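Side-chain contacts in histidine triad protein (Plasmodium falciparum 3D7, PDB 5CS2), which probably hydrolyses diadenosine triphosphate to AMP and ADP as a Fhit-like member of the histidine triad family, and binds the antimalarial natural product cyclomarin A: residues 62-67 with 72-77; 89-94 with 192-197. All coordinates share one frame; numbering follows the deposited sequence.

Interaction 1 (62-67 with 72-77)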
loop_
_atom_site.group_PDB
_atom_site.type_symbol
_atom_site.label_atom_id
_atom_site.label_comp_id
_atom_site.label_asym_id
_atom_site.label_seq_id
_atom_site.Cartn_x
_atom_site.Cartn_y
_atom_site.Cartn_z
ATOM N N LYS A 62 3.988 -16.758 -3.188
ATOM C CA LYS A 62 5.154 -16.929 -4.061
ATOM C C LYS A 62 6.226 -15.913 -3.663
ATOM O O LYS A 62 5.923 -14.728 -3.500
ATOM C CB LYS A 62 4.756 -16.779 -5.542
ATOM C CG LYS A 62 5.921 -17.033 -6.502
ATOM C CD LYS A 62 5.493 -17.555 -7.873
ATOM C CE LYS A 62 6.686 -17.868 -8.762
ATOM N NZ LYS A 62 7.518 -18.990 -8.233
ATOM N N LYS A 63 7.480 -16.374 -3.479
ATOM C CA LYS A 63 8.571 -15.485 -3.095
ATOM C C LYS A 63 8.923 -14.554 -4.260
ATOM O O LYS A 63 9.293 -15.014 -5.342
ATOM C CB LYS A 63 9.799 -16.275 -2.626
ATOM C CG LYS A 63 10.800 -15.414 -1.883
ATOM C CD LYS A 63 12.208 -15.980 -1.974
ATOM C CE LYS A 63 13.229 -14.968 -1.534
ATOM N NZ LYS A 63 13.599 -14.015 -2.618
ATOM N N LYS A 64 8.710 -13.249 -4.052
ATOM C CA LYS A 64 9.018 -12.188 -5.011
ATOM C C LYS A 64 9.685 -11.096 -4.209
ATOM O O LYS A 64 9.189 -10.751 -3.138
ATOM C CB LYS A 64 7.766 -11.720 -5.743
ATOM C CG LYS A 64 7.458 -12.633 -6.927
ATOM C CD LYS A 64 6.034 -12.557 -7.391
ATOM C CE LYS A 64 5.773 -13.624 -8.435
ATOM N NZ LYS A 64 4.956 -13.131 -9.585
ATOM N N LYS A 65 10.849 -10.606 -4.668
ATOM C CA LYS A 65 11.643 -9.649 -3.890
ATOM C C LYS A 65 11.085 -8.223 -3.839
ATOM O O LYS A 65 11.002 -7.620 -2.762
ATOM C CB LYS A 65 13.103 -9.619 -4.392
ATOM C CG LYS A 65 14.033 -8.814 -3.489
ATOM C CD LYS A 65 15.464 -8.814 -4.000
ATOM C CE LYS A 65 16.363 -8.034 -3.084
ATOM N NZ LYS A 65 17.754 -7.993 -3.599
ATOM N N HIS A 66 10.784 -7.677 -5.012
ATOM C CA HIS A 66 10.319 -6.309 -5.163
ATOM C C HIS A 66 8.851 -6.225 -5.483
ATOM O O HIS A 66 8.310 -7.084 -6.156
ATOM C CB HIS A 66 11.127 -5.593 -6.257
ATOM C CG HIS A 66 12.451 -5.093 -5.767
ATOM N ND1 HIS A 66 12.542 -3.979 -4.932
ATOM C CD2 HIS A 66 13.693 -5.574 -5.998
ATOM C CE1 HIS A 66 13.830 -3.842 -4.667
ATOM N NE2 HIS A 66 14.562 -4.776 -5.294
ATOM N N TYR A 67 8.225 -5.121 -5.072
ATOM C CA TYR A 67 6.820 -4.860 -5.344
ATOM C C TYR A 67 6.517 -4.915 -6.843
ATOM O O TYR A 67 5.473 -5.408 -7.253
ATOM C CB TYR A 67 6.454 -3.477 -4.756
ATOM C CG TYR A 67 4.973 -3.173 -4.720
ATOM C CD1 TYR A 67 4.048 -4.147 -4.349
ATOM C CD2 TYR A 67 4.500 -1.891 -4.991
ATOM C CE1 TYR A 67 2.681 -3.862 -4.290
ATOM C CE2 TYR A 67 3.138 -1.595 -4.942
ATOM C CZ TYR A 67 2.238 -2.572 -4.543
ATOM O OH TYR A 67 0.896 -2.278 -4.497
ATOM N N ILE A 72 -0.397 -8.418 -11.770
ATOM C CA ILE A 72 -1.617 -7.632 -11.546
ATOM C C ILE A 72 -2.540 -8.307 -10.516
ATOM O O ILE A 72 -2.960 -7.650 -9.570
ATOM C CB ILE A 72 -2.363 -7.274 -12.867
ATOM C CG1 ILE A 72 -1.481 -6.350 -13.728
ATOM C CG2 ILE A 72 -3.727 -6.592 -12.591
ATOM C CD1 ILE A 72 -1.881 -6.183 -15.164
ATOM N N GLU A 73 -2.779 -9.628 -10.667
ATOM C CA GLU A 73 -3.640 -10.428 -9.787
ATOM C C GLU A 73 -3.089 -10.415 -8.355
ATOM O O GLU A 73 -3.876 -10.284 -7.419
ATOM C CB GLU A 73 -3.780 -11.879 -10.309
ATOM C CG GLU A 73 -4.466 -12.001 -11.660
ATOM C CD GLU A 73 -3.615 -11.678 -12.877
ATOM O OE1 GLU A 73 -2.376 -11.557 -12.736
ATOM O OE2 GLU A 73 -4.197 -11.527 -13.976
ATOM N N GLU A 74 -1.748 -10.511 -8.184
ATOM C CA GLU A 74 -1.100 -10.474 -6.870
ATOM C C GLU A 74 -1.197 -9.093 -6.214
ATOM O O GLU A 74 -1.360 -9.017 -4.997
ATOM C CB GLU A 74 0.381 -10.895 -6.944
ATOM C CG GLU A 74 0.604 -12.331 -7.393
ATOM C CD GLU A 74 2.068 -12.710 -7.536
ATOM O OE1 GLU A 74 2.808 -11.987 -8.248
ATOM O OE2 GLU A 74 2.490 -13.699 -6.890
ATOM N N ILE A 75 -1.042 -8.013 -7.008
ATOM C CA ILE A 75 -1.146 -6.622 -6.518
ATOM C C ILE A 75 -2.547 -6.415 -5.975
ATOM O O ILE A 75 -2.714 -5.910 -4.867
ATOM C CB ILE A 75 -0.804 -5.559 -7.615
ATOM C CG1 ILE A 75 0.654 -5.707 -8.062
ATOM C CG2 ILE A 75 -1.079 -4.105 -7.081
ATOM C CD1 ILE A 75 0.909 -5.165 -9.489
ATOM N N ILE A 76 -3.560 -6.818 -6.760
ATOM C CA ILE A 76 -4.945 -6.678 -6.308
ATOM C C ILE A 76 -5.194 -7.491 -5.042
ATOM O O ILE A 76 -5.801 -6.992 -4.086
ATOM C CB ILE A 76 -5.882 -7.080 -7.464
ATOM C CG1 ILE A 76 -5.773 -6.059 -8.641
ATOM C CG2 ILE A 76 -7.350 -7.309 -6.983
ATOM C CD1 ILE A 76 -6.457 -6.533 -9.949
ATOM N N ASP A 77 -4.747 -8.756 -5.044
ATOM C CA ASP A 77 -4.975 -9.651 -3.911
ATOM C C ASP A 77 -4.381 -9.103 -2.616
ATOM O O ASP A 77 -5.100 -8.963 -1.625
ATOM C CB ASP A 77 -4.448 -11.064 -4.235
ATOM C CG ASP A 77 -4.781 -12.102 -3.165
ATOM O OD1 ASP A 77 -4.264 -11.972 -2.039
ATOM O OD2 ASP A 77 -5.522 -13.078 -3.481
HETATM O O HOH W 1 1.697 -15.218 -4.765
#
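E74, in the first turn of helix 72-93 of this HIT domain, meets K64, which lies in the loop that leads from strand 56-60 toward that helix. A glutamate suits the place because its carboxylate can take both the lysine ammonium and a backbone N-H at the helix start. K64 NZ stands 2.8 Å from E74 OE1 in a hydrogen-bonded salt bridge. The ammonium uses the syn side of the oxygen but sits 29° out of the carboxylate plane, and the two side chains cross at about a right angle. Lysine adds more than its charge, since its long methylene chain runs past the same group, with K64 CD 3.4 Å from E74 OE1. The E74 chain continues extended beyond CG (chi2 177°), which carries the carboxylate across to the loop. E74 OE1 also accepts from the backbone N of D71, just before the helix, so two donors grip one oxygen; with the lysine so close, the buried carboxylate is probably kept ionised. The other oxygen, E74 OE2, takes a bond from a water 2.7 Å away, and the oxygen of this water accepts from K62 N.

One residue on, I75 offers its CG2 methyl to Y67, an apolar surface suited to an aromatic neighbour. The methyl approaches the ring obliquely, while the phenol oxygen finds its polar partner in N79 of the same helix. N83 of the second subunit packs on I75, and its ND2 bonds to Y67 O. Between the two side chains, the nearest atoms are Y67 OH and I75 CG2, 3.7 Å apart.

Interaction 2 (89-94 with 192-197)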
loop_
_atom_site.group_PDB
_atom_site.type_symbol
_atom_site.label_atom_id
_atom_site.label_comp_id
_atom_site.label_asym_id
_atom_site.label_seq_id
_atom_site.Cartn_x
_atom_site.Cartn_y
_atom_site.Cartn_z
ATOM N N MET A 89 -8.459 -5.448 12.142
ATOM C CA MET A 89 -7.607 -4.953 13.215
ATOM C C MET A 89 -8.222 -3.740 13.901
ATOM O O MET A 89 -8.038 -3.564 15.110
ATOM C CB MET A 89 -6.171 -4.674 12.750
ATOM C CG MET A 89 -5.465 -5.883 12.121
ATOM S SD MET A 89 -5.376 -7.352 13.196
ATOM C CE MET A 89 -4.121 -6.879 14.262
ATOM N N GLY A 90 -8.934 -2.925 13.118
ATOM C CA GLY A 90 -9.629 -1.749 13.616
ATOM C C GLY A 90 -10.657 -2.151 14.648
ATOM O O GLY A 90 -10.669 -1.599 15.748
ATOM N N ASN A 91 -11.453 -3.173 14.311
ATOM C CA ASN A 91 -12.468 -3.741 15.201
ATOM C C ASN A 91 -11.859 -4.438 16.428
ATOM O O ASN A 91 -12.392 -4.274 17.525
ATOM C CB ASN A 91 -13.382 -4.668 14.438
ATOM C CG ASN A 91 -14.235 -3.990 13.390
ATOM O OD1 ASN A 91 -14.341 -2.765 13.319
ATOM N ND2 ASN A 91 -14.879 -4.782 12.545
ATOM N N LEU A 92 -10.725 -5.167 16.264
ATOM C CA LEU A 92 -10.065 -5.889 17.365
ATOM C C LEU A 92 -9.250 -5.037 18.338
ATOM O O LEU A 92 -9.273 -5.306 19.543
ATOM C CB LEU A 92 -9.164 -7.028 16.821
ATOM C CG LEU A 92 -9.850 -8.235 16.216
ATOM C CD1 LEU A 92 -8.820 -9.145 15.573
ATOM C CD2 LEU A 92 -10.640 -9.032 17.289
ATOM N N PHE A 93 -8.487 -4.056 17.829
ATOM C CA PHE A 93 -7.614 -3.207 18.632
ATOM C C PHE A 93 -8.258 -1.867 19.008
ATOM O O PHE A 93 -7.622 -1.055 19.669
ATOM C CB PHE A 93 -6.242 -3.032 17.929
ATOM C CG PHE A 93 -5.397 -4.274 18.119
ATOM C CD1 PHE A 93 -5.611 -5.409 17.339
ATOM C CD2 PHE A 93 -4.464 -4.346 19.147
ATOM C CE1 PHE A 93 -4.898 -6.590 17.584
ATOM C CE2 PHE A 93 -3.746 -5.526 19.383
ATOM C CZ PHE A 93 -3.967 -6.637 18.594
ATOM N N ASN A 94 -9.532 -1.679 18.655
ATOM C CA ASN A 94 -10.350 -0.483 18.914
ATOM C C ASN A 94 -9.639 0.799 18.440
ATOM O O ASN A 94 -9.246 1.671 19.232
ATOM C CB ASN A 94 -10.821 -0.431 20.380
ATOM C CG ASN A 94 -11.617 -1.656 20.764
ATOM O OD1 ASN A 94 -12.552 -2.074 20.064
ATOM N ND2 ASN A 94 -11.205 -2.313 21.834
ATOM N N LYS A 192 -8.013 -14.870 13.625
ATOM C CA LYS A 192 -8.674 -15.906 12.853
ATOM C C LYS A 192 -10.106 -16.130 13.368
ATOM O O LYS A 192 -11.025 -16.236 12.561
ATOM C CB LYS A 192 -7.899 -17.225 13.058
ATOM C CG LYS A 192 -7.365 -17.895 11.839
ATOM C CD LYS A 192 -6.760 -19.269 12.192
ATOM C CE LYS A 192 -5.988 -19.298 13.513
ATOM N NZ LYS A 192 -5.467 -20.665 13.843
ATOM N N SER A 193 -10.288 -16.188 14.705
ATOM C CA SER A 193 -11.600 -16.419 15.335
ATOM C C SER A 193 -12.596 -15.332 14.981
ATOM O O SER A 193 -13.739 -15.642 14.637
ATOM C CB SER A 193 -11.480 -16.539 16.847
ATOM O OG SER A 193 -10.691 -17.669 17.176
ATOM N N TYR A 194 -12.128 -14.072 14.986
ATOM C CA TYR A 194 -12.941 -12.915 14.630
ATOM C C TYR A 194 -13.345 -12.941 13.171
ATOM O O TYR A 194 -14.509 -12.735 12.874
ATOM C CB TYR A 194 -12.249 -11.620 15.023
ATOM C CG TYR A 194 -13.134 -10.410 14.842
ATOM C CD1 TYR A 194 -14.079 -10.064 15.807
ATOM C CD2 TYR A 194 -13.061 -9.634 13.686
ATOM C CE1 TYR A 194 -14.938 -8.978 15.620
ATOM C CE2 TYR A 194 -13.902 -8.536 13.495
ATOM C CZ TYR A 194 -14.844 -8.218 14.462
ATOM O OH TYR A 194 -15.659 -7.134 14.268
ATOM N N ILE A 195 -12.394 -13.225 12.236
ATOM C CA ILE A 195 -12.717 -13.327 10.830
ATOM C C ILE A 195 -13.815 -14.380 10.639
ATOM O O ILE A 195 -14.820 -14.106 9.993
ATOM C CB ILE A 195 -11.435 -13.592 9.962
ATOM C CG1 ILE A 195 -10.449 -12.420 10.085
ATOM C CG2 ILE A 195 -11.806 -13.871 8.515
ATOM C CD1 ILE A 195 -8.946 -12.693 9.544
ATOM N N ASN A 196 -13.630 -15.576 11.238
ATOM C CA ASN A 196 -14.583 -16.683 11.139
ATOM C C ASN A 196 -15.983 -16.312 11.640
ATOM O O ASN A 196 -16.979 -16.593 10.964
ATOM C CB ASN A 196 -14.036 -17.887 11.895
ATOM C CG ASN A 196 -12.874 -18.544 11.192
ATOM O OD1 ASN A 196 -12.642 -18.328 10.001
ATOM N ND2 ASN A 196 -12.153 -19.395 11.906
ATOM N N GLU A 197 -16.045 -15.659 12.773
ATOM C CA GLU A 197 -17.307 -15.255 13.409
ATOM C C GLU A 197 -18.123 -14.287 12.528
ATOM O O GLU A 197 -19.330 -14.477 12.350
ATOM C CB GLU A 197 -17.004 -14.640 14.789
ATOM C CG GLU A 197 -18.232 -14.206 15.573
ATOM C CD GLU A 197 -17.963 -13.706 16.981
ATOM O OE1 GLU A 197 -17.608 -12.515 17.137
ATOM O OE2 GLU A 197 -18.141 -14.500 17.933
#
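With CG opposite the backbone N (chi1 -172°), Y194 sends its ring out from helix 181-199 toward L92 and N91 on the last turns of helix 72-93. In L92, CG instead lies beside the backbone N (chi1 -71°), and this brings the branched end of the side chain to the tyrosine. The result is helix-helix packing at the surface of the subunit, in which a C-terminal helix lies against the long helix of the HIT domain.

The hydrophobic part of the contact is a leucine on an aromatic ring. L92 CG lies over one face of the Y194 ring, and the CD2 methyl of L92 comes within 3.8 Å of Y194 CG. The same methyl is 3.8 Å from Y194 CB, so it rests where the ring joins its stem, and the two side chains run antiparallel past one another. Leucine suits this place because one methyl of its fork, CD2, can reach both ring and stem; I191, about a turn before Y194 on helix 181-199, also packs on L92.

At its phenol end the ring reaches N91, one residue before the leucine. Tyrosine serves here by joining an apolar ring to a polar tip, and asparagine answers with both a methylene and an amide. N91 CB lies 3.8 Å from Y194 CZ, obliquely to the ring; Y194 also packs on I88 of helix 72-93. The amide plane is turned 75° from the ring plane. N91 ND2 donates to Y194 OH over 3.0 Å, but the bond is weak, its N-H...O angle being just 127°.

How the interactions relate
Helix 72-93 is common to both contacts: interaction 1 uses its first residues and interaction 2 its last turns. Their centres are 25 Å apart, on opposite sides of the chain's centre, and their nearest atoms are about 12 Å from each other, so they do not touch. Along the chain they come in series. Interaction 1 is local, joining the helix to the loop after strand 56-60 near the second subunit; its Y67 side chain lies about 8 Å from that of Q110, a predicted substrate-binding residue, and about 9 Å from that of H116, the predicted active-site histidine. Interaction 2 instead links distant parts of the sequence, packing helix 181-199 against the end of helix 72-93.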